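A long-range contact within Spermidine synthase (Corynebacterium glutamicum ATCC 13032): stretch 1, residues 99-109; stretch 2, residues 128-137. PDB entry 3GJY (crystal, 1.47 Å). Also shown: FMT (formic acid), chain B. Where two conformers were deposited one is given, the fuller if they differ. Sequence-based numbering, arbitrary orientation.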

# COMPACT_ATOMS: atom_id res chain seq x y z
N GLY A 99 -7.93 0.10 -2.82
CA GLY A 99 -9.27 -0.37 -3.14
C GLY A 99 -10.25 -0.13 -2.02
O GLY A 99 -10.00 -0.48 -0.86
N ALA A 100 -11.37 0.48 -2.41
CA ALA A 100 -12.44 0.84 -1.56
C ALA A 100 -12.09 1.78 -0.40
O ALA A 100 -12.90 1.89 0.51
N CYS A 101 -10.89 2.39 -0.38
CA CYS A 101 -10.41 3.12 0.81
C CYS A 101 -10.30 2.27 2.07
O CYS A 101 -10.32 2.81 3.18
N THR A 102 -10.18 0.95 1.91
CA THR A 102 -10.20 0.07 3.07
C THR A 102 -8.97 0.22 3.97
O THR A 102 -9.11 0.21 5.21
N MSE A 103 -7.77 0.33 3.39
CA MSE A 103 -6.59 0.57 4.21
C MSE A 103 -6.70 1.91 4.99
O MSE A 103 -6.33 2.00 6.16
N ALA A 104 -7.18 2.96 4.31
CA ALA A 104 -7.40 4.26 4.96
C ALA A 104 -8.36 4.14 6.14
O ALA A 104 -8.14 4.70 7.23
N ARG A 105 -9.45 3.42 5.90
CA ARG A 105 -10.48 3.15 6.92
C ARG A 105 -9.88 2.40 8.13
O ARG A 105 -10.20 2.67 9.30
N TYR A 106 -8.99 1.44 7.83
CA TYR A 106 -8.31 0.69 8.88
C TYR A 106 -7.45 1.60 9.75
O TYR A 106 -7.58 1.61 10.99
N PHE A 107 -6.56 2.37 9.10
CA PHE A 107 -5.68 3.24 9.88
C PHE A 107 -6.44 4.33 10.60
O PHE A 107 -6.03 4.76 11.68
N ALA A 108 -7.53 4.79 10.00
CA ALA A 108 -8.34 5.82 10.67
C ALA A 108 -8.93 5.29 12.00
O ALA A 108 -9.09 6.05 12.97
N ASP A 109 -9.22 3.98 12.04
CA ASP A 109 -9.75 3.43 13.29
C ASP A 109 -8.66 3.11 14.32
O ASP A 109 -8.81 3.38 15.52
N LEU A 128 -18.63 5.71 -4.68
CA LEU A 128 -19.12 4.49 -4.00
C LEU A 128 -18.45 4.30 -2.65
O LEU A 128 -19.08 3.86 -1.71
N SER A 129 -17.15 4.61 -2.56
CA SER A 129 -16.44 4.48 -1.29
C SER A 129 -17.06 5.36 -0.22
O SER A 129 -17.36 4.90 0.91
N ARG A 130 -17.28 6.64 -0.57
CA ARG A 130 -17.88 7.57 0.41
C ARG A 130 -19.30 7.14 0.80
O ARG A 130 -19.66 7.25 1.98
N GLU A 131 -20.08 6.64 -0.17
CA GLU A 131 -21.48 6.31 0.10
C GLU A 131 -21.61 4.98 0.86
O GLU A 131 -22.40 4.88 1.81
N TRP A 132 -20.83 3.96 0.46
CA TRP A 132 -21.13 2.58 0.86
C TRP A 132 -20.04 1.81 1.56
O TRP A 132 -20.32 0.75 2.11
N PHE A 133 -18.80 2.27 1.51
CA PHE A 133 -17.71 1.46 2.03
C PHE A 133 -17.28 1.81 3.45
O PHE A 133 -16.20 1.41 3.91
N ASP A 134 -18.16 2.52 4.15
CA ASP A 134 -18.11 2.57 5.62
C ASP A 134 -16.82 3.24 6.11
O ASP A 134 -16.15 2.75 7.02
N ILE A 135 -16.55 4.40 5.54
CA ILE A 135 -15.40 5.20 5.91
C ILE A 135 -15.83 6.37 6.76
O ILE A 135 -16.95 6.88 6.61
N PRO A 136 -14.93 6.83 7.64
CA PRO A 136 -15.26 8.00 8.47
C PRO A 136 -15.17 9.27 7.63
O PRO A 136 -14.59 9.26 6.53
N ARG A 137 -15.71 10.35 8.17
CA ARG A 137 -15.73 11.61 7.41
C ARG A 137 -14.34 12.20 7.22
O ARG A 137 -13.39 11.89 7.99

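This is a small, mixed contact in which the start of one helix lies against the end of another and the loop that follows it, joined by short apolar side chains, one arginine-aspartate salt bridge and a bridging water. It buries 404 Å² over both sides, and the backbones come close at two points: the CA atoms of Ala100 and Ser129, both small residues, are 5.4 Å apart, as are those of Arg105 and Ile135.

On the first stretch, Cys101, Arg105 and Ala108 point toward the partner. Their spacing of four and then three residues is the usual way a helix presents one side, here beginning at the N-cap residue Cys101. Residues between them, such as Met103 (a selenomethionine), Tyr106 and Phe107, are turned out of reach and are buried against other parts of the structure. On the second stretch the inward positions are Ser129, Phe133 and Pro136, while Arg130 points away.

Arg105 makes both direct hydrogen bonds across the contact and has the largest area covered by the other stretch, 87 Å². Chi1, chi2 and chi3 are all t, so the chain is fully extended and brings its guanidinium to the loop after the second helix. There Arg105 NE donates to the backbone Asp134 O at 2.8 Å, with that oxygen near the guanidinium plane, and Arg105 NH2 donates to Asp134 OD2, also at 2.8 Å, at an almost straight angle of 176° within the salt bridge. One residue thus supplies both acceptors: its carbonyl, and a carboxylate placed by a t chi1 rotamer. Along the way the aliphatic part of Arg105 also packs, with CB 4.0 Å from Ile135 CG2, and Arg105 CD comes within 3.4 Å of Phe133 O.

The apolar contacts are short and local. Ala100 CB lies 3.4 Å from CD2 of the Phe133 ring, whose chi1 is m. Ile135, with chi1 p and chi2 t, places CG2 3.9 Å from Cys101 CB, so this one methyl sits near both Cys101 and Arg105. Cys101, in the m rotamer, sets its SG 3.9 Å from Ser129 CB. A turn beyond Arg105, Ala108 CB meets Pro136 CG at 3.8 Å. Behind this loop, Arg130 NH1 donates to Pro136 O at 2.9 Å, tying the outward side of the second helix to the segment that carries the proline.

A buried polar backbone still needs partners, and water 1 provides them: it donates to Ala100 O at 2.8 Å and to Phe133 O at 3.0 Å, and accepts from Thr102 OG1 at 2.9 Å, so it bridges the two stretches. Near Ala100, a formic acid, probably from the crystallisation liquor, has its O1 2.8 Å from Ser129 OG, with Ser129 in the m rotamer. The rule to draw is economy: Ala100 and Ser129 meet at one close point, Arg105 and Ile135 at the other, and the arginine's extended chain runs on to both a carbonyl and a carboxylate of Asp134.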

# COMPACT_ATOMS: atom_id res chain seq x y z
CB ALA A 100 -13.13 -0.46 -1.00
CB CYS A 101 -11.30 4.34 1.10
SG CYS A 101 -11.32 5.58 -0.21
CB THR A 102 -10.39 -1.36 2.59
OG1 THR A 102 -11.63 -1.40 1.84
CG2 THR A 102 -10.35 -2.40 3.75
CB MSE A 103 -5.35 0.57 3.30
CG MSE A 103 -4.05 0.30 4.00
SE MSE A 103 -3.61 -1.62 4.33
CE MSE A 103 -4.48 -1.86 6.08
CB ALA A 104 -7.86 5.32 3.93
CB ARG A 105 -11.59 2.34 6.24
CG ARG A 105 -12.70 1.77 7.15
CD ARG A 105 -13.70 1.06 6.25
NE ARG A 105 -14.76 0.35 6.96
CZ ARG A 105 -14.81 -0.97 7.14
NH1 ARG A 105 -13.80 -1.76 6.76
NH2 ARG A 105 -15.89 -1.48 7.69
CB TYR A 106 -7.45 -0.39 8.20
CG TYR A 106 -6.63 -1.18 9.18
CD1 TYR A 106 -7.14 -2.32 9.80
CD2 TYR A 106 -5.34 -0.78 9.50
CE1 TYR A 106 -6.39 -3.04 10.72
CE2 TYR A 106 -4.57 -1.48 10.44
CZ TYR A 106 -5.11 -2.60 11.06
OH TYR A 106 -4.36 -3.29 11.98
CB PHE A 107 -4.55 3.84 9.02
CG PHE A 107 -3.49 2.84 8.67
CD1 PHE A 107 -2.66 2.34 9.65
CD2 PHE A 107 -3.40 2.33 7.40
CE1 PHE A 107 -1.69 1.38 9.33
CE2 PHE A 107 -2.44 1.35 7.08
CZ PHE A 107 -1.58 0.88 8.06
CB ALA A 108 -9.44 6.32 9.78
CB ASP A 109 -10.57 2.16 13.01
CG ASP A 109 -11.39 1.75 14.21
OD1 ASP A 109 -12.31 2.50 14.58
OD2 ASP A 109 -11.10 0.68 14.79
CB LEU A 128 -18.89 3.24 -4.87
CG LEU A 128 -19.77 3.15 -6.10
CD1 LEU A 128 -19.33 1.96 -6.98
CD2 LEU A 128 -21.24 3.01 -5.71
CB SER A 129 -14.95 4.80 -1.41
OG SER A 129 -14.30 3.89 -2.30
CB ARG A 130 -17.88 8.99 -0.18
CG ARG A 130 -18.50 10.08 0.68
CD ARG A 130 -17.88 10.24 2.06
NE ARG A 130 -16.49 10.71 1.98
CZ ARG A 130 -15.62 10.63 2.99
NH1 ARG A 130 -15.98 10.01 4.11
NH2 ARG A 130 -14.37 11.10 2.84
CB GLU A 131 -22.28 6.23 -1.21
CG GLU A 131 -22.46 7.54 -2.00
CD GLU A 131 -23.21 8.63 -1.29
OE1 GLU A 131 -23.87 8.38 -0.24
OE2 GLU A 131 -23.11 9.78 -1.80
CB TRP A 132 -21.53 1.77 -0.40
CG TRP A 132 -22.95 1.97 -0.84
CD1 TRP A 132 -23.95 2.59 -0.15
CD2 TRP A 132 -23.53 1.51 -2.07
NE1 TRP A 132 -25.13 2.53 -0.87
CE2 TRP A 132 -24.90 1.88 -2.05
CE3 TRP A 132 -23.04 0.78 -3.16
CZ2 TRP A 132 -25.78 1.57 -3.11
CZ3 TRP A 132 -23.91 0.48 -4.22
CH2 TRP A 132 -25.26 0.87 -4.17
CB PHE A 133 -16.53 1.29 1.06
CG PHE A 133 -16.91 0.79 -0.33
CD1 PHE A 133 -18.09 0.06 -0.58
CD2 PHE A 133 -16.07 1.13 -1.41
CE1 PHE A 133 -18.41 -0.37 -1.91
CE2 PHE A 133 -16.36 0.72 -2.72
CZ PHE A 133 -17.55 -0.02 -2.97
CB ASP A 134 -18.28 1.17 6.25
CG ASP A 134 -18.44 1.20 7.74
OD1 ASP A 134 -19.13 2.11 8.27
OD2 ASP A 134 -17.93 0.27 8.39
CB ILE A 135 -14.60 5.67 4.67
CG1 ILE A 135 -15.44 6.53 3.72
CG2 ILE A 135 -14.04 4.46 3.92
CD1 ILE A 135 -14.60 7.14 2.54
CB PRO A 136 -14.21 7.96 9.58
CG PRO A 136 -13.05 7.27 8.95
CD PRO A 136 -13.64 6.23 8.01
CB ARG A 137 -16.62 12.64 8.13
CG ARG A 137 -16.07 13.17 9.43
CD ARG A 137 -17.02 14.18 10.02
NE ARG A 137 -16.43 14.77 11.21
CZ ARG A 137 -16.94 15.85 11.80
NH1 ARG A 137 -16.35 16.36 12.87
NH2 ARG A 137 -18.06 16.38 11.34
C FMT B . -10.66 3.57 -3.80
O1 FMT B . -11.78 3.89 -3.42
O2 FMT B . -9.64 4.23 -3.62
O HOH W 1 -13.49 0.54 2.84